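Local atomic coordinates of SAV1430 (Staphylococcus aureus subsp. aureus Mu50, PDB entry 2FFM), a protein that is of unknown function but resembles the N-terminal domain of Nfu/NifU scaffold proteins, a family linked to iron-sulfur cluster assembly. Residues I42-I45 with L46-E49; I54-M58 with D59-V63; A69-E72 with T73-K77. One frame throughout, in Å; residues are numbered along the deposited sequence.

Interaction 1. Residues I42-I45 with L46-E49; sequences INDI and LKVE
The C-terminal turn of helix 40-46, where I42-I45 runs straight into L46-E49, is held by three backbone bonds, with side chains lying back along the turn beside them. L46 N donates to I42 O at 3.3 Å and K47 N to N43 O at 3.2 Å, both i to i+4 bonds of an alpha helix. The last bond spans one residue fewer: V48 N reaches I45 O at 2.9 Å, an i to i+3 bond. The alpha-helical pattern thus gives way to a 3-10-like turn as the chain leaves for strand 51-57.

Two side chains meet one turn apart on the flank that faces the sheet. L46 CD1 approaches I42 CG2 at 4.2 Å, the two chains set at a slant to each other. The branch that does the touching on I42 is the methyl opposite its own backbone N, since CG1 takes the place beside that nitrogen (chi1 -67°). L46 and I45 also press on I54, and I42 on H56, so this turn packs against strand 51-57. On the solvent side, K47 runs out extended past N43 O, which its CG meets at 3.3 Å. Its NZ ends 4.2 Å from D44 OD1, too far for a salt bridge, though at this separation the opposite charges may still attract weakly. V48 packs on V74 and K77 of helix 71-80, while its CG2 sits by the end of the turn, 3.5 Å from D44 O.

Interaction 2. Residues I54-M58 with D59-V63; sequences IFHVM and DFISV
F55 O is approached from the opposing strand by two neighbouring groups: S62 N donates a hydrogen bond at 2.6 Å, and I61 CA adds a CA-H...O contact. They belong to the antiparallel beta hairpin of strands 51-57 and 60-65, adjacent strands of the five-stranded sheet. The F55 and S62 pair is hydrogen-bonded, its second link being F55 N to S62 O at 2.8 Å. V57 and F60 form the other such pair: V57 N donates to F60 O at 3.1 Å, whereas the return bond, F60 N to V57 O, is weak (3.3 Å). Between them M58 and D59 make a type II' turn, with M58, a selenomethionine, at a positive phi (63°).

The faces of the hairpin differ. On the one carrying I54, H56, I61 and V63, I61 CG2 lies over the face of the H56 ring, 3.8 Å from its centroid, a CH-pi contact. I54 and V63 lie alongside, pointing the same way, with I54 CD1 against both V63 methyls. This face is covered by helix 40-46, whose I45 touches both I54 and I61. On the other face F60 turns its ring back across the strands: its CG stands between the backbone N and carbonyl carbon (chi1 71°), which brings V57 O over one face of the ring and CZ up to V57 CG1. K16 adds a cation-pi contact to the same ring. F55 CD2 comes obliquely towards F60, 4.3 Å from CE2.

Interaction 3. Residues A69-E72 with T73-K77; sequences ANWE and TVLPK
T73 opens the run by donating its backbone N to N70 O at 3.2 Å, from above the carbonyl plane. This is the first turn of helix 71-80, with N70 at the N-cap position. In the T73 side chain OG1 is opposite the backbone N (chi1 177°), leaving CG2 in the cleft between N and carbonyl carbon, on the side of the cap; the side chains of T73 and N70 cross at about a right angle, but how closely they approach is doubtful.

V74 N reaches the same acceptor, N70 O, at 3.2 Å, this time in the carbonyl plane, so one oxygen serves two successive amides of the turn. The V74 methyls are divided between two neighbours. CG2 meets A69 CB at 4.2 Å, just ahead of the cap, and CG1 approaches CZ3 of the W71 indole at the same separation, coming at a slant to the ring.

L75 N closes the next turn on W71 O at 2.9 Å. Its CD1 comes obliquely to W71 CE3 at 4.0 Å, so that V74 and L75 both bear on the benzo part of the indole. The pyrrole NE1 is held elsewhere, by H12 O, while W71 also packs on V63 and K65 of strand 60-65.

P76 has no N-H to give, and the helix kinks here. Its CD, in place of the amide hydrogen, lies 3.4 Å from E72 O.

Within the two segments, then, N70 O and W71 O accept the amides of T73, V74 and L75, while P76 supplies E72 O with no N-H. Towards the sheet the contact is apolar and rests on an indole whose rotation the NE1 bond to H12 O, with the packing around it, would restrict.

Interaction 2 is the most central of the three, its hairpin lying within the sheet and covered on one face by the helix of interaction 1. I45 rests on I54 and I61, L46 on I54, joining those two contacts in one apolar layer. Interaction 3 lies farther out, its centre 12 Å from that of the chain and two of its touching residues exposed, yet W71 reaches V63 O. Between interactions 1 and 3 the end of one helix meets the start of the other. Chemistry follows position: rings packed within a paired hairpin in 54-63, a helix finishing in 42-49, and in 69-77 a helix starting, with an indole packed by its own helix.

Interaction 1. Residues I42-I45 with L46-E49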
ATOM      1  N   ILE A  42      -4.534   5.994  -2.547  1.00 23.42           N
ATOM      2  CA  ILE A  42      -3.131   5.776  -2.905  1.00 24.51           C
ATOM      3  C   ILE A  42      -2.220   6.930  -2.463  1.00 27.06           C
ATOM      4  O   ILE A  42      -1.084   6.699  -2.026  1.00 28.41           O
ATOM      5  CB  ILE A  42      -2.959   5.577  -4.421  1.00 22.78           C
ATOM      6  CG1 ILE A  42      -3.631   4.266  -4.858  1.00 22.46           C
ATOM      7  CG2 ILE A  42      -1.493   5.597  -4.779  1.00 17.35           C
ATOM      8  CD1 ILE A  42      -2.938   3.002  -4.380  1.00 24.02           C
ATOM      9  N   ASN A  43      -2.700   8.168  -2.578  1.00 26.18           N
ATOM     10  CA  ASN A  43      -1.889   9.313  -2.150  1.00 26.28           C
ATOM     11  C   ASN A  43      -1.859   9.384  -0.628  1.00 25.98           C
ATOM     12  O   ASN A  43      -0.892   9.851  -0.044  1.00 22.89           O
ATOM     13  CB  ASN A  43      -2.453  10.641  -2.679  1.00 25.32           C
ATOM     14  CG  ASN A  43      -2.317  10.787  -4.175  1.00 24.78           C
ATOM     15  OD1 ASN A  43      -3.152  11.430  -4.818  1.00 21.78           O
ATOM     16  ND2 ASN A  43      -1.261  10.205  -4.742  1.00 22.74           N
ATOM     17  N   ASP A  44      -2.928   8.934   0.018  1.00 28.08           N
ATOM     18  CA  ASP A  44      -2.933   8.994   1.461  1.00 30.75           C
ATOM     19  C   ASP A  44      -1.946   8.005   2.042  1.00 30.35           C
ATOM     20  O   ASP A  44      -1.306   8.291   3.044  1.00 32.07           O
ATOM     21  CB  ASP A  44      -4.336   8.762   2.018  1.00 31.91           C
ATOM     22  CG  ASP A  44      -5.275   9.936   1.738  1.00 34.65           C
ATOM     23  OD1 ASP A  44      -4.792  11.039   1.369  1.00 35.86           O
ATOM     24  OD2 ASP A  44      -6.503   9.766   1.897  1.00 36.30           O
ATOM     25  N   ILE A  45      -1.797   6.852   1.404  1.00 30.01           N
ATOM     26  CA  ILE A  45      -0.857   5.862   1.895  1.00 29.90           C
ATOM     27  C   ILE A  45       0.577   6.369   1.728  1.00 30.78           C
ATOM     28  O   ILE A  45       1.380   6.272   2.650  1.00 32.70           O
ATOM     29  CB  ILE A  45      -1.050   4.508   1.164  1.00 28.93           C
ATOM     30  CG1 ILE A  45      -2.445   3.964   1.484  1.00 28.69           C
ATOM     31  CG2 ILE A  45       0.029   3.514   1.586  1.00 25.32           C
ATOM     32  CD1 ILE A  45      -2.768   2.624   0.858  1.00 28.75           C
ATOM     33  N   LEU A  46       0.899   6.916   0.562  1.00 29.99           N
ATOM     34  CA  LEU A  46       2.240   7.445   0.321  1.00 30.86           C
ATOM     35  C   LEU A  46       2.659   8.531   1.323  1.00 29.97           C
ATOM     36  O   LEU A  46       3.824   8.622   1.688  1.00 27.37           O
ATOM     37  CB  LEU A  46       2.335   8.009  -1.097  1.00 32.19           C
ATOM     38  CG  LEU A  46       2.630   7.026  -2.223  1.00 32.58           C
ATOM     39  CD1 LEU A  46       1.699   5.838  -2.131  1.00 37.26           C
ATOM     40  CD2 LEU A  46       2.466   7.737  -3.557  1.00 34.48           C
ATOM     41  N   LYS A  47       1.706   9.354   1.751  1.00 30.34           N
ATOM     42  CA  LYS A  47       1.980  10.421   2.702  1.00 31.58           C
ATOM     43  C   LYS A  47       2.317   9.871   4.090  1.00 32.46           C
ATOM     44  O   LYS A  47       2.721  10.623   4.986  1.00 35.51           O
ATOM     45  CB  LYS A  47       0.778  11.368   2.815  1.00 32.46           C
ATOM     46  CG  LYS A  47       0.544  12.276   1.613  1.00 34.29           C
ATOM     47  CD  LYS A  47      -0.711  13.127   1.803  1.00 36.37           C
ATOM     48  CE  LYS A  47      -1.069  13.872   0.512  1.00 39.29           C
ATOM     49  NZ  LYS A  47      -2.474  14.394   0.515  1.00 39.61           N
ATOM     50  N   VAL A  48       2.137   8.567   4.276  1.00 32.67           N
ATOM     51  CA  VAL A  48       2.450   7.925   5.549  1.00 32.12           C
ATOM     52  C   VAL A  48       3.961   7.840   5.717  1.00 32.27           C
ATOM     53  O   VAL A  48       4.661   7.324   4.851  1.00 31.05           O
ATOM     54  CB  VAL A  48       1.846   6.508   5.616  1.00 32.09           C
ATOM     55  CG1 VAL A  48       2.326   5.796   6.869  1.00 31.96           C
ATOM     56  CG2 VAL A  48       0.330   6.603   5.617  1.00 31.76           C
ATOM     57  N   GLU A  49       4.452   8.381   6.827  1.00 34.24           N
ATOM     58  CA  GLU A  49       5.877   8.392   7.155  1.00 35.95           C
ATOM     59  C   GLU A  49       6.415   6.969   7.203  1.00 36.10           C
ATOM     60  O   GLU A  49       6.024   6.174   8.062  1.00 37.66           O
ATOM     61  CB  GLU A  49       6.075   9.070   8.518  1.00 39.32           C
ATOM     62  CG  GLU A  49       7.479   8.957   9.154  1.00 42.21           C
ATOM     63  CD  GLU A  49       8.389  10.143   8.847  1.00 44.74           C
ATOM     64  OE1 GLU A  49       9.501  10.223   9.456  1.00 42.85           O
ATOM     65  OE2 GLU A  49       7.989  10.988   7.999  1.00 43.03           O
TER

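Interaction 2. Residues I54-M58 with D59-V63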
ATOM      1  N   ILE A  54       4.450   1.856  -3.642  1.00 30.34           N
ATOM      2  CA  ILE A  54       3.262   1.008  -3.646  1.00 29.59           C
ATOM      3  C   ILE A  54       3.100   0.285  -4.975  1.00 28.43           C
ATOM      4  O   ILE A  54       3.139   0.904  -6.029  1.00 29.13           O
ATOM      5  CB  ILE A  54       1.974   1.843  -3.402  1.00 30.59           C
ATOM      6  CG1 ILE A  54       2.054   2.543  -2.049  1.00 29.28           C
ATOM      7  CG2 ILE A  54       0.740   0.945  -3.455  1.00 27.04           C
ATOM      8  CD1 ILE A  54       2.182   1.580  -0.896  1.00 34.91           C
ATOM      9  N   PHE A  55       2.937  -1.030  -4.919  1.00 28.95           N
ATOM     10  CA  PHE A  55       2.717  -1.822  -6.122  1.00 27.47           C
ATOM     11  C   PHE A  55       1.250  -2.192  -6.060  1.00 27.96           C
ATOM     12  O   PHE A  55       0.819  -2.835  -5.110  1.00 26.12           O
ATOM     13  CB  PHE A  55       3.558  -3.097  -6.116  1.00 25.59           C
ATOM     14  CG  PHE A  55       3.343  -3.977  -7.324  1.00 22.87           C
ATOM     15  CD1 PHE A  55       3.679  -3.530  -8.598  1.00 20.06           C
ATOM     16  CD2 PHE A  55       2.848  -5.272  -7.179  1.00 20.91           C
ATOM     17  CE1 PHE A  55       3.534  -4.364  -9.710  1.00 21.33           C
ATOM     18  CE2 PHE A  55       2.699  -6.113  -8.284  1.00 20.46           C
ATOM     19  CZ  PHE A  55       3.043  -5.659  -9.551  1.00 20.44           C
ATOM     20  N   HIS A  56       0.489  -1.786  -7.072  1.00 29.88           N
ATOM     21  CA  HIS A  56      -0.943  -2.051  -7.112  1.00 30.92           C
ATOM     22  C   HIS A  56      -1.350  -2.862  -8.336  1.00 31.70           C
ATOM     23  O   HIS A  56      -1.159  -2.418  -9.468  1.00 32.98           O
ATOM     24  CB  HIS A  56      -1.714  -0.727  -7.110  1.00 30.87           C
ATOM     25  CG  HIS A  56      -3.193  -0.895  -6.956  1.00 30.27           C
ATOM     26  ND1 HIS A  56      -4.077   0.151  -7.106  1.00 29.32           N
ATOM     27  CD2 HIS A  56      -3.938  -1.979  -6.641  1.00 31.13           C
ATOM     28  CE1 HIS A  56      -5.305  -0.283  -6.886  1.00 30.48           C
ATOM     29  NE2 HIS A  56      -5.249  -1.572  -6.601  1.00 31.97           N
ATOM     30  N   VAL A  57      -1.935  -4.036  -8.112  1.00 32.23           N
ATOM     31  CA  VAL A  57      -2.360  -4.889  -9.221  1.00 33.22           C
ATOM     32  C   VAL A  57      -3.420  -5.896  -8.807  1.00 34.07           C
ATOM     33  O   VAL A  57      -3.320  -6.491  -7.747  1.00 35.90           O
ATOM     34  CB  VAL A  57      -1.166  -5.656  -9.819  1.00 31.93           C
ATOM     35  CG1 VAL A  57      -0.655  -6.677  -8.833  1.00 31.86           C
ATOM     36  CG2 VAL A  57      -1.579  -6.312 -11.116  1.00 33.04           C
HETATM   37  N   MSE A  58      -4.434  -6.089  -9.643  1.00 36.42           N
HETATM   38  CA  MSE A  58      -5.491  -7.039  -9.328  1.00 41.34           C
HETATM   39  C   MSE A  58      -6.260  -6.631  -8.056  1.00 41.79           C
HETATM   40  O   MSE A  58      -6.832  -5.538  -7.999  1.00 43.17           O
HETATM   41  CB  MSE A  58      -4.899  -8.459  -9.182  1.00 46.38           C
HETATM   42  CG  MSE A  58      -4.411  -9.094 -10.514  1.00 54.34           C
HETATM   43 SE   MSE A  58      -3.486 -10.840 -10.372  1.00 66.59          SE
HETATM   44  CE  MSE A  58      -1.643 -10.271 -10.422  1.00 62.17           C
ATOM     45  N   ASP A  59      -6.269  -7.498  -7.043  1.00 41.34           N
ATOM     46  CA  ASP A  59      -6.990  -7.237  -5.788  1.00 40.98           C
ATOM     47  C   ASP A  59      -6.084  -6.946  -4.589  1.00 39.97           C
ATOM     48  O   ASP A  59      -6.470  -7.199  -3.446  1.00 39.81           O
ATOM     49  CB  ASP A  59      -7.878  -8.440  -5.446  1.00 42.22           C
ATOM     50  CG  ASP A  59      -7.073  -9.656  -4.986  1.00 44.06           C
ATOM     51  OD1 ASP A  59      -5.985  -9.904  -5.553  1.00 44.01           O
ATOM     52  OD2 ASP A  59      -7.525 -10.378  -4.063  1.00 45.92           O
ATOM     53  N   PHE A  60      -4.890  -6.411  -4.834  1.00 38.42           N
ATOM     54  CA  PHE A  60      -3.972  -6.141  -3.726  1.00 35.70           C
ATOM     55  C   PHE A  60      -2.911  -5.098  -4.018  1.00 32.96           C
ATOM     56  O   PHE A  60      -2.569  -4.841  -5.169  1.00 33.79           O
ATOM     57  CB  PHE A  60      -3.247  -7.432  -3.304  1.00 34.83           C
ATOM     58  CG  PHE A  60      -2.221  -7.907  -4.302  1.00 34.10           C
ATOM     59  CD1 PHE A  60      -2.560  -8.833  -5.284  1.00 35.11           C
ATOM     60  CD2 PHE A  60      -0.921  -7.396  -4.285  1.00 33.91           C
ATOM     61  CE1 PHE A  60      -1.622  -9.250  -6.234  1.00 34.70           C
ATOM     62  CE2 PHE A  60       0.023  -7.804  -5.226  1.00 34.73           C
ATOM     63  CZ  PHE A  60      -0.328  -8.733  -6.209  1.00 34.92           C
ATOM     64  N   ILE A  61      -2.388  -4.506  -2.952  1.00 29.23           N
ATOM     65  CA  ILE A  61      -1.317  -3.537  -3.073  1.00 26.30           C
ATOM     66  C   ILE A  61      -0.166  -4.025  -2.208  1.00 26.63           C
ATOM     67  O   ILE A  61      -0.368  -4.478  -1.080  1.00 27.47           O
ATOM     68  CB  ILE A  61      -1.702  -2.121  -2.584  1.00 24.64           C
ATOM     69  CG1 ILE A  61      -2.155  -2.167  -1.135  1.00 27.96           C
ATOM     70  CG2 ILE A  61      -2.745  -1.532  -3.474  1.00 24.40           C
ATOM     71  CD1 ILE A  61      -2.437  -0.781  -0.540  1.00 29.23           C
ATOM     72  N   SER A  62       1.040  -3.970  -2.750  1.00 26.54           N
ATOM     73  CA  SER A  62       2.214  -4.360  -1.996  1.00 24.28           C
ATOM     74  C   SER A  62       2.912  -3.061  -1.634  1.00 23.99           C
ATOM     75  O   SER A  62       3.406  -2.321  -2.491  1.00 20.33           O
ATOM     76  CB  SER A  62       3.128  -5.256  -2.824  1.00 23.77           C
ATOM     77  OG  SER A  62       2.679  -6.596  -2.802  1.00 23.23           O
ATOM     78  N   VAL A  63       2.919  -2.795  -0.339  1.00 23.13           N
ATOM     79  CA  VAL A  63       3.508  -1.600   0.215  1.00 26.60           C
ATOM     80  C   VAL A  63       4.952  -1.858   0.644  1.00 28.74           C
ATOM     81  O   VAL A  63       5.242  -2.874   1.270  1.00 31.34           O
ATOM     82  CB  VAL A  63       2.665  -1.153   1.421  1.00 25.55           C
ATOM     83  CG1 VAL A  63       3.229   0.111   2.035  1.00 26.31           C
ATOM     84  CG2 VAL A  63       1.227  -0.953   0.977  1.00 23.06           C
TER

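Interaction 3. Residues A69-E72 with T73-K77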
ATOM      1  N   ALA A  69      12.507   2.311   8.737  1.00 45.59           N
ATOM      2  CA  ALA A  69      11.216   2.319   9.407  1.00 42.75           C
ATOM      3  C   ALA A  69      10.783   0.919   9.830  1.00 41.54           C
ATOM      4  O   ALA A  69      11.317  -0.082   9.352  1.00 40.28           O
ATOM      5  CB  ALA A  69      10.167   2.938   8.500  1.00 41.43           C
ATOM      6  N   ASN A  70       9.814   0.864  10.738  1.00 40.11           N
ATOM      7  CA  ASN A  70       9.284  -0.403  11.227  1.00 39.67           C
ATOM      8  C   ASN A  70       7.775  -0.499  11.005  1.00 39.12           C
ATOM      9  O   ASN A  70       7.047   0.476  11.162  1.00 39.80           O
ATOM     10  CB  ASN A  70       9.577  -0.572  12.715  1.00 40.07           C
ATOM     11  CG  ASN A  70       9.006   0.552  13.545  1.00 39.37           C
ATOM     12  OD1 ASN A  70       9.679   1.550  13.785  1.00 38.54           O
ATOM     13  ND2 ASN A  70       7.751   0.408  13.972  1.00 38.84           N
ATOM     14  N   TRP A  71       7.307  -1.693  10.669  1.00 38.35           N
ATOM     15  CA  TRP A  71       5.897  -1.906  10.411  1.00 36.99           C
ATOM     16  C   TRP A  71       4.973  -1.657  11.583  1.00 38.16           C
ATOM     17  O   TRP A  71       3.807  -1.331  11.383  1.00 36.75           O
ATOM     18  CB  TRP A  71       5.695  -3.316   9.879  1.00 36.69           C
ATOM     19  CG  TRP A  71       6.263  -3.500   8.513  1.00 35.10           C
ATOM     20  CD1 TRP A  71       7.363  -4.234   8.166  1.00 35.14           C
ATOM     21  CD2 TRP A  71       5.735  -2.964   7.294  1.00 34.21           C
ATOM     22  NE1 TRP A  71       7.546  -4.198   6.800  1.00 34.63           N
ATOM     23  CE2 TRP A  71       6.558  -3.429   6.240  1.00 34.19           C
ATOM     24  CE3 TRP A  71       4.638  -2.143   6.985  1.00 33.28           C
ATOM     25  CZ2 TRP A  71       6.322  -3.097   4.899  1.00 33.12           C
ATOM     26  CZ3 TRP A  71       4.404  -1.812   5.644  1.00 31.45           C
ATOM     27  CH2 TRP A  71       5.243  -2.295   4.622  1.00 30.80           C
ATOM     28  N   GLU A  72       5.488  -1.824  12.803  1.00 41.11           N
ATOM     29  CA  GLU A  72       4.698  -1.603  14.019  1.00 41.75           C
ATOM     30  C   GLU A  72       4.128  -0.175  14.041  1.00 41.51           C
ATOM     31  O   GLU A  72       3.064   0.067  14.604  1.00 43.21           O
ATOM     32  CB  GLU A  72       5.562  -1.803  15.275  1.00 43.25           C
ATOM     33  CG  GLU A  72       6.113  -3.214  15.522  1.00 46.91           C
ATOM     34  CD  GLU A  72       7.270  -3.602  14.605  1.00 49.09           C
ATOM     35  OE1 GLU A  72       8.193  -2.784  14.402  1.00 52.25           O
ATOM     36  OE2 GLU A  72       7.274  -4.744  14.103  1.00 49.45           O
ATOM     37  N   THR A  73       4.842   0.766  13.428  1.00 40.45           N
ATOM     38  CA  THR A  73       4.396   2.156  13.389  1.00 41.09           C
ATOM     39  C   THR A  73       3.764   2.581  12.060  1.00 39.69           C
ATOM     40  O   THR A  73       2.922   3.481  12.033  1.00 40.08           O
ATOM     41  CB  THR A  73       5.561   3.132  13.695  1.00 43.47           C
ATOM     42  OG1 THR A  73       5.098   4.482  13.566  1.00 43.69           O
ATOM     43  CG2 THR A  73       6.708   2.916  12.724  1.00 45.05           C
ATOM     44  N   VAL A  74       4.178   1.937  10.970  1.00 37.45           N
ATOM     45  CA  VAL A  74       3.675   2.243   9.629  1.00 34.01           C
ATOM     46  C   VAL A  74       2.354   1.550   9.284  1.00 33.75           C
ATOM     47  O   VAL A  74       1.427   2.188   8.778  1.00 32.39           O
ATOM     48  CB  VAL A  74       4.725   1.865   8.536  1.00 33.42           C
ATOM     49  CG1 VAL A  74       4.159   2.117   7.134  1.00 31.64           C
ATOM     50  CG2 VAL A  74       5.998   2.661   8.736  1.00 31.93           C
ATOM     51  N   LEU A  75       2.265   0.255   9.577  1.00 33.72           N
ATOM     52  CA  LEU A  75       1.069  -0.528   9.261  1.00 35.49           C
ATOM     53  C   LEU A  75      -0.226   0.063   9.813  1.00 36.88           C
ATOM     54  O   LEU A  75      -1.234   0.132   9.105  1.00 37.81           O
ATOM     55  CB  LEU A  75       1.230  -1.983   9.747  1.00 34.74           C
ATOM     56  CG  LEU A  75       0.444  -3.052   8.978  1.00 33.16           C
ATOM     57  CD1 LEU A  75       0.788  -2.921   7.507  1.00 34.40           C
ATOM     58  CD2 LEU A  75       0.766  -4.449   9.473  1.00 31.15           C
ATOM     59  N   PRO A  76      -0.221   0.502  11.080  1.00 37.92           N
ATOM     60  CA  PRO A  76      -1.448   1.072  11.638  1.00 38.17           C
ATOM     61  C   PRO A  76      -1.893   2.337  10.920  1.00 38.48           C
ATOM     62  O   PRO A  76      -3.089   2.561  10.698  1.00 37.12           O
ATOM     63  CB  PRO A  76      -1.077   1.318  13.098  1.00 38.08           C
ATOM     64  CG  PRO A  76       0.401   1.533  13.046  1.00 39.00           C
ATOM     65  CD  PRO A  76       0.845   0.462  12.096  1.00 37.88           C
ATOM     66  N   LYS A  77      -0.929   3.171  10.554  1.00 39.30           N
ATOM     67  CA  LYS A  77      -1.269   4.400   9.852  1.00 40.34           C
ATOM     68  C   LYS A  77      -1.735   4.045   8.442  1.00 41.26           C
ATOM     69  O   LYS A  77      -2.585   4.726   7.868  1.00 43.00           O
ATOM     70  CB  LYS A  77      -0.063   5.341   9.798  1.00 39.78           C
ATOM     71  CG  LYS A  77       0.435   5.787  11.158  1.00 39.77           C
ATOM     72  CD  LYS A  77       1.695   6.609  11.008  1.00 42.55           C
ATOM     73  CE  LYS A  77       2.364   6.900  12.343  1.00 42.23           C
ATOM     74  NZ  LYS A  77       3.675   7.589  12.124  1.00 41.73           N
TER